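Local coordinates for putative vitamin-B12 independent methionine synthase family protein (Listeria monocytogenes, PDB 1YPX) that probably binds zinc and transfers a methyl group from 5-methyltetrahydropteroyltriglutamate to homocysteine without the help of vitamin B12, at residues A[9-14]-A[58-63]; A[181-186]-A[233-238]; A[193-198]-A[251-256]. All blocks are in the same frame, centred on the assembly; numbering follows the deposited sequence.

Contact 1. Residues A[9-14]-A[58-63]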
loop_
_atom_site.group_PDB
_atom_site.type_symbol
_atom_site.label_atom_id
_atom_site.label_comp_id
_atom_site.label_asym_id
_atom_site.label_seq_id
_atom_site.Cartn_x
_atom_site.Cartn_y
_atom_site.Cartn_z
ATOM N N ALA A 9 -2.625 -10.323 -11.486
ATOM C CA ALA A 9 -3.431 -10.713 -10.330
ATOM C C ALA A 9 -2.574 -10.324 -9.136
ATOM O O ALA A 9 -1.625 -11.024 -8.778
ATOM C CB ALA A 9 -3.699 -12.204 -10.322
ATOM N N ASP A 10 -2.899 -9.186 -8.539
ATOM C CA ASP A 10 -2.143 -8.671 -7.411
ATOM C C ASP A 10 -3.151 -8.298 -6.323
ATOM O O ASP A 10 -4.356 -8.459 -6.517
ATOM C CB ASP A 10 -1.362 -7.443 -7.873
ATOM C CG ASP A 10 -0.039 -7.281 -7.158
ATOM O OD1 ASP A 10 -0.005 -7.490 -5.921
ATOM O OD2 ASP A 10 0.957 -6.932 -7.832
ATOM N N HIS A 11 -2.668 -7.816 -5.180
ATOM C CA HIS A 11 -3.563 -7.419 -4.098
ATOM C C HIS A 11 -2.942 -6.336 -3.231
ATOM O O HIS A 11 -1.721 -6.261 -3.108
ATOM C CB HIS A 11 -3.962 -8.637 -3.255
ATOM C CG HIS A 11 -2.827 -9.290 -2.529
ATOM N ND1 HIS A 11 -2.659 -9.185 -1.163
ATOM C CD2 HIS A 11 -1.835 -10.100 -2.968
ATOM C CE1 HIS A 11 -1.616 -9.906 -0.795
ATOM N NE2 HIS A 11 -1.097 -10.472 -1.872
ATOM N N VAL A 12 -3.789 -5.491 -2.641
ATOM C CA VAL A 12 -3.327 -4.380 -1.809
ATOM C C VAL A 12 -2.324 -4.805 -0.741
ATOM O O VAL A 12 -1.282 -4.164 -0.581
ATOM C CB VAL A 12 -4.529 -3.645 -1.153
ATOM C CG1 VAL A 12 -4.040 -2.597 -0.145
ATOM C CG2 VAL A 12 -5.352 -2.967 -2.233
ATOM N N GLY A 13 -2.638 -5.876 -0.011
ATOM C CA GLY A 13 -1.725 -6.340 1.016
ATOM C C GLY A 13 -2.278 -6.832 2.343
ATOM O O GLY A 13 -1.895 -7.914 2.795
ATOM N N SER A 14 -3.157 -6.081 2.996
ATOM C CA SER A 14 -3.658 -6.560 4.287
ATOM C C SER A 14 -4.534 -7.796 4.145
ATOM O O SER A 14 -5.326 -7.900 3.217
ATOM C CB SER A 14 -4.460 -5.475 5.007
ATOM O OG SER A 14 -5.757 -5.366 4.451
ATOM N N LEU A 58 -1.471 -16.338 -6.028
ATOM C CA LEU A 58 -0.832 -15.036 -5.910
ATOM C C LEU A 58 0.680 -15.124 -6.106
ATOM O O LEU A 58 1.312 -16.115 -5.745
ATOM C CB LEU A 58 -1.172 -14.437 -4.547
ATOM C CG LEU A 58 -2.430 -13.556 -4.454
ATOM C CD1 LEU A 58 -3.480 -13.908 -5.514
ATOM C CD2 LEU A 58 -2.996 -13.701 -3.055
ATOM N N LYS A 59 1.251 -14.097 -6.720
ATOM C CA LYS A 59 2.689 -14.079 -6.941
ATOM C C LYS A 59 3.311 -13.170 -5.882
ATOM O O LYS A 59 4.386 -13.462 -5.343
ATOM C CB LYS A 59 3.023 -13.574 -8.352
ATOM C CG LYS A 59 4.493 -13.751 -8.728
ATOM C CD LYS A 59 4.771 -13.364 -10.174
ATOM C CE LYS A 59 6.166 -13.832 -10.629
ATOM N NZ LYS A 59 6.256 -15.321 -10.813
ATOM N N SER A 60 2.622 -12.075 -5.572
ATOM C CA SER A 60 3.105 -11.160 -4.555
ATOM C C SER A 60 2.523 -11.644 -3.231
ATOM O O SER A 60 1.333 -11.960 -3.150
ATOM C CB SER A 60 2.648 -9.725 -4.845
ATOM O OG SER A 60 1.280 -9.560 -4.529
ATOM N N ILE A 61 3.374 -11.719 -2.206
ATOM C CA ILE A 61 2.972 -12.185 -0.879
ATOM C C ILE A 61 3.306 -11.145 0.208
ATOM O O ILE A 61 4.379 -10.531 0.191
ATOM C CB ILE A 61 3.663 -13.579 -0.546
ATOM C CG1 ILE A 61 2.983 -14.739 -1.302
ATOM C CG2 ILE A 61 3.526 -13.905 0.918
ATOM C CD1 ILE A 61 3.186 -14.783 -2.829
ATOM N N THR A 62 2.376 -10.941 1.142
ATOM C CA THR A 62 2.561 -9.978 2.239
ATOM C C THR A 62 2.506 -10.668 3.597
ATOM O O THR A 62 2.424 -11.887 3.679
ATOM C CB THR A 62 1.455 -8.880 2.241
ATOM O OG1 THR A 62 0.177 -9.482 2.492
ATOM C CG2 THR A 62 1.414 -8.144 0.904
ATOM N N ASP A 63 2.557 -9.891 4.667
ATOM C CA ASP A 63 2.467 -10.503 5.971
ATOM C C ASP A 63 1.091 -10.151 6.540
ATOM O O ASP A 63 0.840 -10.261 7.740
ATOM C CB ASP A 63 3.637 -10.058 6.883
ATOM C CG ASP A 63 3.502 -8.633 7.402
ATOM O OD1 ASP A 63 2.528 -7.924 7.052
ATOM O OD2 ASP A 63 4.395 -8.224 8.178
#
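His11 has more surface buried in this contact than any other residue, and three residues of 58-63 meet its imidazole. CG lies between the backbone N and the carbonyl carbon (chi1 64°), and from there the ring reaches across to the other segment. Its NE2 donates to the backbone O of Ser60 over 3.1 Å, with an N-H...O angle of 145°. The acceptor lies close to the ring plane, at the edge, whereas the donor stands well above the plane of the peptide carbonyl. The Leu58 side chain bears on the same end of the ring, its CD2 coming to 3.8 Å from His11 CD2. On the other side of NE2, His11 CE1 meets the Thr62 side chain tip to tip, with Thr62 OG1 at 3.8 Å near the ring plane.

Thr62 turns its hydroxyl to the loop backbone: OG1 donates to Gly13 O at 2.6 Å, in the carbonyl plane and on a lone pair. The same OG1 also pairs with the backbone N of Gly64. The methyl CG2 of Thr62 packs on Gly13 CA, 3.6 Å away.

Ser60 adds the third polar link. Its OG donates to Asp10 OD1 over 2.8 Å, arriving from above the carboxylate plane, while His11 N uses the anti lone pair of that same oxygen. The other carboxylate oxygen, OD2, is bonded to Phe7 N and to Tyr183 OH.

Two hydroxyls and an imidazole N-H thus bind a loop with no regular secondary structure of its own to the segment 58-63, which includes strand 60-61. Every touching residue is buried, and these bonds satisfy polar groups inside the protein. Gripped by both Ser60 OG and His11 N, OD1 fixes the Asp10 carboxylate against the strand and the loop backbone alike.

Contact 2. Residues A[181-186]-A[233-238]; sequences CRYLQL and VITMHI
Val233 begins the pairing with Tyr183, and from there strands 233-238 and 183-186 run parallel, in register residue by residue, their axes 4.5 Å apart at the closest. Val233 N donates to Arg182 O, and Val233 O accepts from Leu184 N at 2.9 Å. Ile234 points to the opposite sheet face, beside Leu184 and Leu186; its CG2 lies 4.1 Å from Leu186 CD2, and both Ile234 and Leu184 reach Ile173 of helix 158-178.

Thr235 returns to the face of Tyr183 and Gln185. Its backbone N gives to Leu184 O and its O takes from Leu186 N, while OG1 donates to Gln185 OE1 at 2.8 Å, in the amide carbonyl plane and on a lone pair. Gln185 CG is anti to the backbone N (chi1 168°) and the chain runs on extended, which carries the amide across to this hydroxyl. OE1 also accepts from Lys134 NZ. Thr235 OG1 further sits at the edge of the Tyr183 ring, 3.4 Å from CE2; the ring's own OH bonds to Asp10 and Lys134.

Met236, modelled as selenomethionine, sets its SE 4.4 Å from Leu186 CB on the helix-facing side. His237 N closes the ladder on Leu186 O at 2.8 Å; its CB packs against Gln185 NE2, 3.4 Å away, and its ND1 is bonded to Phe270 O.

Neighbouring parallel strands in register, with Leu184 and Ile234 against helix 158-178, are consistent with the wall of a TIM barrel, the fold this protein resembles. His237, with Cys239 and Cys334, may form the zinc site expected of this family, here without metal.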
loop_
_atom_site.group_PDB
_atom_site.type_symbol
_atom_site.label_atom_id
_atom_site.label_comp_id
_atom_site.label_asym_id
_atom_site.label_seq_id
_atom_site.Cartn_x
_atom_site.Cartn_y
_atom_site.Cartn_z
ATOM N N CYS A 181 14.033 -5.923 -0.377
ATOM C CA CYS A 181 12.698 -5.637 -0.861
ATOM C C CYS A 181 12.730 -5.093 -2.282
ATOM O O CYS A 181 13.453 -4.139 -2.573
ATOM C CB CYS A 181 12.016 -4.637 0.070
ATOM S SG CYS A 181 10.251 -4.345 -0.248
ATOM N N ARG A 182 11.939 -5.696 -3.169
ATOM C CA ARG A 182 11.881 -5.265 -4.569
ATOM C C ARG A 182 10.481 -4.892 -4.975
ATOM O O ARG A 182 10.206 -4.713 -6.158
ATOM C CB ARG A 182 12.403 -6.363 -5.497
ATOM C CG ARG A 182 13.736 -6.011 -6.131
ATOM C CD ARG A 182 14.688 -5.562 -5.050
ATOM N NE ARG A 182 16.048 -6.005 -5.275
ATOM C CZ ARG A 182 17.029 -5.804 -4.408
ATOM N NH1 ARG A 182 16.776 -5.165 -3.274
ATOM N NH2 ARG A 182 18.256 -6.243 -4.677
ATOM N N TYR A 183 9.605 -4.780 -3.981
ATOM C CA TYR A 183 8.209 -4.419 -4.203
ATOM C C TYR A 183 7.663 -3.742 -2.929
ATOM O O TYR A 183 7.273 -4.416 -1.962
ATOM C CB TYR A 183 7.414 -5.688 -4.557
ATOM C CG TYR A 183 6.009 -5.474 -5.084
ATOM C CD1 TYR A 183 5.219 -6.554 -5.466
ATOM C CD2 TYR A 183 5.436 -4.213 -5.115
ATOM C CE1 TYR A 183 3.887 -6.381 -5.852
ATOM C CE2 TYR A 183 4.110 -4.027 -5.496
ATOM C CZ TYR A 183 3.336 -5.113 -5.857
ATOM O OH TYR A 183 2.007 -4.943 -6.180
ATOM N N LEU A 184 7.666 -2.407 -2.953
ATOM C CA LEU A 184 7.191 -1.571 -1.850
ATOM C C LEU A 184 5.946 -0.774 -2.253
ATOM O O LEU A 184 5.885 -0.200 -3.338
ATOM C CB LEU A 184 8.282 -0.578 -1.413
ATOM C CG LEU A 184 8.052 0.081 -0.036
ATOM C CD1 LEU A 184 8.276 -0.972 1.050
ATOM C CD2 LEU A 184 9.003 1.263 0.177
ATOM N N GLN A 185 4.969 -0.719 -1.358
ATOM C CA GLN A 185 3.732 -0.014 -1.624
ATOM C C GLN A 185 3.400 1.067 -0.589
ATOM O O GLN A 185 3.447 0.834 0.629
ATOM C CB GLN A 185 2.587 -1.020 -1.715
ATOM C CG GLN A 185 1.214 -0.380 -1.693
ATOM C CD GLN A 185 0.174 -1.235 -2.371
ATOM O OE1 GLN A 185 0.327 -1.595 -3.538
ATOM N NE2 GLN A 185 -0.891 -1.565 -1.647
ATOM N N LEU A 186 3.063 2.250 -1.091
ATOM C CA LEU A 186 2.707 3.392 -0.254
ATOM C C LEU A 186 1.187 3.485 -0.140
ATOM O O LEU A 186 0.494 3.684 -1.137
ATOM C CB LEU A 186 3.265 4.678 -0.871
ATOM C CG LEU A 186 4.676 5.178 -0.475
ATOM C CD1 LEU A 186 5.581 4.030 -0.030
ATOM C CD2 LEU A 186 5.296 5.916 -1.652
ATOM N N VAL A 233 10.214 -1.914 -7.337
ATOM C CA VAL A 233 8.920 -1.400 -7.781
ATOM C C VAL A 233 8.253 -0.671 -6.607
ATOM O O VAL A 233 8.251 -1.152 -5.473
ATOM C CB VAL A 233 8.009 -2.569 -8.281
ATOM C CG1 VAL A 233 6.657 -2.038 -8.746
ATOM C CG2 VAL A 233 8.690 -3.324 -9.413
ATOM N N ILE A 234 7.716 0.512 -6.871
ATOM C CA ILE A 234 7.038 1.248 -5.823
ATOM C C ILE A 234 5.641 1.614 -6.268
ATOM O O ILE A 234 5.442 2.547 -7.040
ATOM C CB ILE A 234 7.798 2.513 -5.415
ATOM C CG1 ILE A 234 9.107 2.102 -4.708
ATOM C CG2 ILE A 234 6.901 3.384 -4.514
ATOM C CD1 ILE A 234 9.863 3.232 -3.982
ATOM N N THR A 235 4.672 0.852 -5.790
ATOM C CA THR A 235 3.286 1.082 -6.137
ATOM C C THR A 235 2.627 1.935 -5.075
ATOM O O THR A 235 3.093 2.020 -3.930
ATOM C CB THR A 235 2.499 -0.242 -6.231
ATOM O OG1 THR A 235 2.636 -0.986 -5.001
ATOM C CG2 THR A 235 2.991 -1.061 -7.412
HETATM N N MSE A 236 1.517 2.546 -5.456
HETATM C CA MSE A 236 0.787 3.398 -4.540
HETATM C C MSE A 236 -0.668 3.011 -4.416
HETATM O O MSE A 236 -1.371 2.925 -5.410
HETATM C CB MSE A 236 0.865 4.844 -5.013
HETATM C CG MSE A 236 0.215 5.835 -4.070
HETATM SE SE MSE A 236 1.350 7.380 -3.772
HETATM C CE MSE A 236 0.149 8.784 -4.394
ATOM N N HIS A 237 -1.119 2.766 -3.197
ATOM C CA HIS A 237 -2.523 2.455 -2.994
ATOM C C HIS A 237 -3.245 3.738 -2.557
ATOM O O HIS A 237 -3.022 4.227 -1.444
ATOM C CB HIS A 237 -2.697 1.357 -1.940
ATOM C CG HIS A 237 -4.126 1.076 -1.587
ATOM N ND1 HIS A 237 -5.122 0.930 -2.535
ATOM C CD2 HIS A 237 -4.731 0.919 -0.385
ATOM C CE1 HIS A 237 -6.274 0.700 -1.931
ATOM N NE2 HIS A 237 -6.064 0.689 -0.626
ATOM N N ILE A 238 -4.069 4.288 -3.461
ATOM C CA ILE A 238 -4.875 5.500 -3.206
ATOM C C ILE A 238 -6.188 4.985 -2.640
ATOM O O ILE A 238 -7.098 4.646 -3.394
ATOM C CB ILE A 238 -5.256 6.278 -4.503
ATOM C CG1 ILE A 238 -4.021 6.560 -5.362
ATOM C CG2 ILE A 238 -5.927 7.603 -4.130
ATOM C CD1 ILE A 238 -3.014 7.471 -4.702
#

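Contact 3. Residues A[193-198]-A[251-256]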
loop_
_atom_site.group_PDB
_atom_site.type_symbol
_atom_site.label_atom_id
_atom_site.label_comp_id
_atom_site.label_asym_id
_atom_site.label_seq_id
_atom_site.Cartn_x
_atom_site.Cartn_y
_atom_site.Cartn_z
ATOM N N TYR A 193 -9.620 12.455 0.643
ATOM C CA TYR A 193 -10.227 13.572 1.353
ATOM C C TYR A 193 -10.542 14.761 0.455
ATOM O O TYR A 193 -11.651 15.291 0.487
ATOM C CB TYR A 193 -9.331 14.024 2.502
ATOM C CG TYR A 193 -9.314 13.058 3.659
ATOM C CD1 TYR A 193 -8.509 11.917 3.632
ATOM C CD2 TYR A 193 -10.107 13.284 4.786
ATOM C CE1 TYR A 193 -8.491 11.025 4.703
ATOM C CE2 TYR A 193 -10.099 12.400 5.859
ATOM C CZ TYR A 193 -9.286 11.274 5.813
ATOM O OH TYR A 193 -9.255 10.414 6.885
ATOM N N LEU A 194 -9.565 15.187 -0.339
ATOM C CA LEU A 194 -9.776 16.309 -1.244
ATOM C C LEU A 194 -10.371 15.847 -2.574
ATOM O O LEU A 194 -9.927 16.273 -3.643
ATOM C CB LEU A 194 -8.459 17.057 -1.493
ATOM C CG LEU A 194 -7.228 16.300 -2.006
ATOM C CD1 LEU A 194 -6.198 17.289 -2.527
ATOM C CD2 LEU A 194 -6.634 15.458 -0.896
ATOM N N CYS A 195 -11.379 14.979 -2.499
ATOM C CA CYS A 195 -12.046 14.449 -3.693
ATOM C C CYS A 195 -13.488 14.930 -3.844
ATOM O O CYS A 195 -14.047 14.892 -4.942
ATOM C CB CYS A 195 -12.045 12.915 -3.673
ATOM S SG CYS A 195 -10.463 12.114 -4.030
ATOM N N SER A 196 -14.086 15.374 -2.739
ATOM C CA SER A 196 -15.468 15.847 -2.747
ATOM C C SER A 196 -15.821 16.609 -1.471
ATOM O O SER A 196 -14.943 16.936 -0.672
ATOM C CB SER A 196 -16.421 14.659 -2.908
ATOM O OG SER A 196 -16.225 13.703 -1.877
ATOM N N ASP A 197 -17.116 16.877 -1.291
ATOM C CA ASP A 197 -17.635 17.599 -0.124
ATOM C C ASP A 197 -16.848 18.870 0.187
ATOM O O ASP A 197 -16.594 19.685 -0.701
ATOM C CB ASP A 197 -17.660 16.682 1.110
ATOM C CG ASP A 197 -18.966 15.905 1.244
ATOM O OD1 ASP A 197 -19.987 16.508 1.643
ATOM O OD2 ASP A 197 -18.971 14.691 0.950
ATOM N N GLU A 198 -16.467 19.036 1.451
ATOM C CA GLU A 198 -15.715 20.212 1.876
ATOM C C GLU A 198 -16.475 21.481 1.498
ATOM O O GLU A 198 -17.707 21.480 1.419
ATOM C CB GLU A 198 -14.325 20.219 1.225
ATOM C CG GLU A 198 -13.386 19.141 1.744
ATOM C CD GLU A 198 -12.926 19.407 3.164
ATOM O OE1 GLU A 198 -12.211 20.407 3.375
ATOM O OE2 GLU A 198 -13.279 18.622 4.069
ATOM N N GLY A 251 -8.806 4.336 -5.628
ATOM C CA GLY A 251 -9.851 5.195 -6.158
ATOM C C GLY A 251 -9.308 6.469 -6.771
ATOM O O GLY A 251 -9.005 7.426 -6.061
ATOM N N GLY A 252 -9.201 6.493 -8.095
ATOM C CA GLY A 252 -8.672 7.665 -8.770
ATOM C C GLY A 252 -9.692 8.710 -9.182
ATOM O O GLY A 252 -10.040 8.817 -10.359
ATOM N N TYR A 253 -10.161 9.496 -8.215
ATOM C CA TYR A 253 -11.141 10.540 -8.484
ATOM C C TYR A 253 -10.667 11.471 -9.600
ATOM O O TYR A 253 -9.519 11.396 -10.043
ATOM C CB TYR A 253 -11.432 11.337 -7.201
ATOM C CG TYR A 253 -12.636 10.844 -6.393
ATOM C CD1 TYR A 253 -13.942 11.120 -6.806
ATOM C CD2 TYR A 253 -12.465 10.139 -5.192
ATOM C CE1 TYR A 253 -15.046 10.713 -6.038
ATOM C CE2 TYR A 253 -13.562 9.730 -4.417
ATOM C CZ TYR A 253 -14.844 10.022 -4.844
ATOM O OH TYR A 253 -15.921 9.645 -4.072
ATOM N N GLY A 254 -11.568 12.337 -10.055
ATOM C CA GLY A 254 -11.256 13.264 -11.130
ATOM C C GLY A 254 -10.265 14.350 -10.776
ATOM O O GLY A 254 -9.329 14.604 -11.538
ATOM N N PRO A 255 -10.446 15.023 -9.630
ATOM C CA PRO A 255 -9.517 16.085 -9.233
ATOM C C PRO A 255 -8.079 15.591 -9.095
ATOM O O PRO A 255 -7.204 15.953 -9.891
ATOM C CB PRO A 255 -10.097 16.574 -7.906
ATOM C CG PRO A 255 -10.812 15.362 -7.374
ATOM C CD PRO A 255 -11.483 14.821 -8.601
ATOM N N VAL A 256 -7.846 14.762 -8.082
ATOM C CA VAL A 256 -6.527 14.204 -7.822
ATOM C C VAL A 256 -6.199 13.115 -8.819
ATOM O O VAL A 256 -5.821 12.014 -8.443
ATOM C CB VAL A 256 -6.441 13.621 -6.397
ATOM C CG1 VAL A 256 -6.633 14.735 -5.377
ATOM C CG2 VAL A 256 -7.497 12.539 -6.206
#
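A sulfur-aromatic contact between Cys195 and Tyr253 joins two irregular loops near the surface. The segment 251-256 leads to helix 258-261, while 193-198 comes after helix 190-193. The Cys195 side chain lies over one face of the phenol ring. Its CB makes a CH-pi contact, 3.6 Å from the ring centroid and 28° off the normal, displaced toward the rim on the CD2 side. SG comes in obliquely on the CD2 side, 54° off the normal; exactly how close the sulfur stands to the ring is doubtful. With SG anti to the carbonyl carbon and beside the backbone N (chi1 -74°), the sulfur is also brought to Val256, whose CG2 touches it at 3.7 Å. Arg240 makes a cation-pi contact with the Tyr253 ring.

Leu194, the residue before the cysteine, is the centre of an inverse gamma turn, closed by a weak bond from Cys195 N to Tyr193 O. Its side chain crosses that of Val256 at an angle: CG lies 3.8 Å from Val256 CG1, and CD1 is about as close to the same methyl. Pro255 adds its CG, 3.9 Å from Leu194 O and 4.0 Å from Cys195 CA.

The side-chain contacts between the two loops are apolar, CH-pi or sulfur-aromatic. The loops therefore meet through van der Waals and aromatic contacts, without a hydrogen bond between the segments, and helix 213-224 also borders them through Gln214, which touches both Leu194 and Val256.

In the fold
From the N terminus, contact 1 closes the first long loop: after helices 19-30 and 35-56 the chain returns with strand 60-61 to the 9-14 loop. It is complete before contact 2 opens. Contact 2 pairs strands 183-188 and 233-238 in the same parallel sheet, and contact 3 alternates with it: 193-198 follows the first strand and 251-256 the second, so the two closures cross. Contacts 1 and 2 touch inside the barrel, where Val12 CG1 packs on His237 CD2. Contact 3, its centre about 21 Å from that of contact 2, joins loops beyond the C-terminal ends of its strands, and Ile238 of contact 2 packs on the Gly251 backbone.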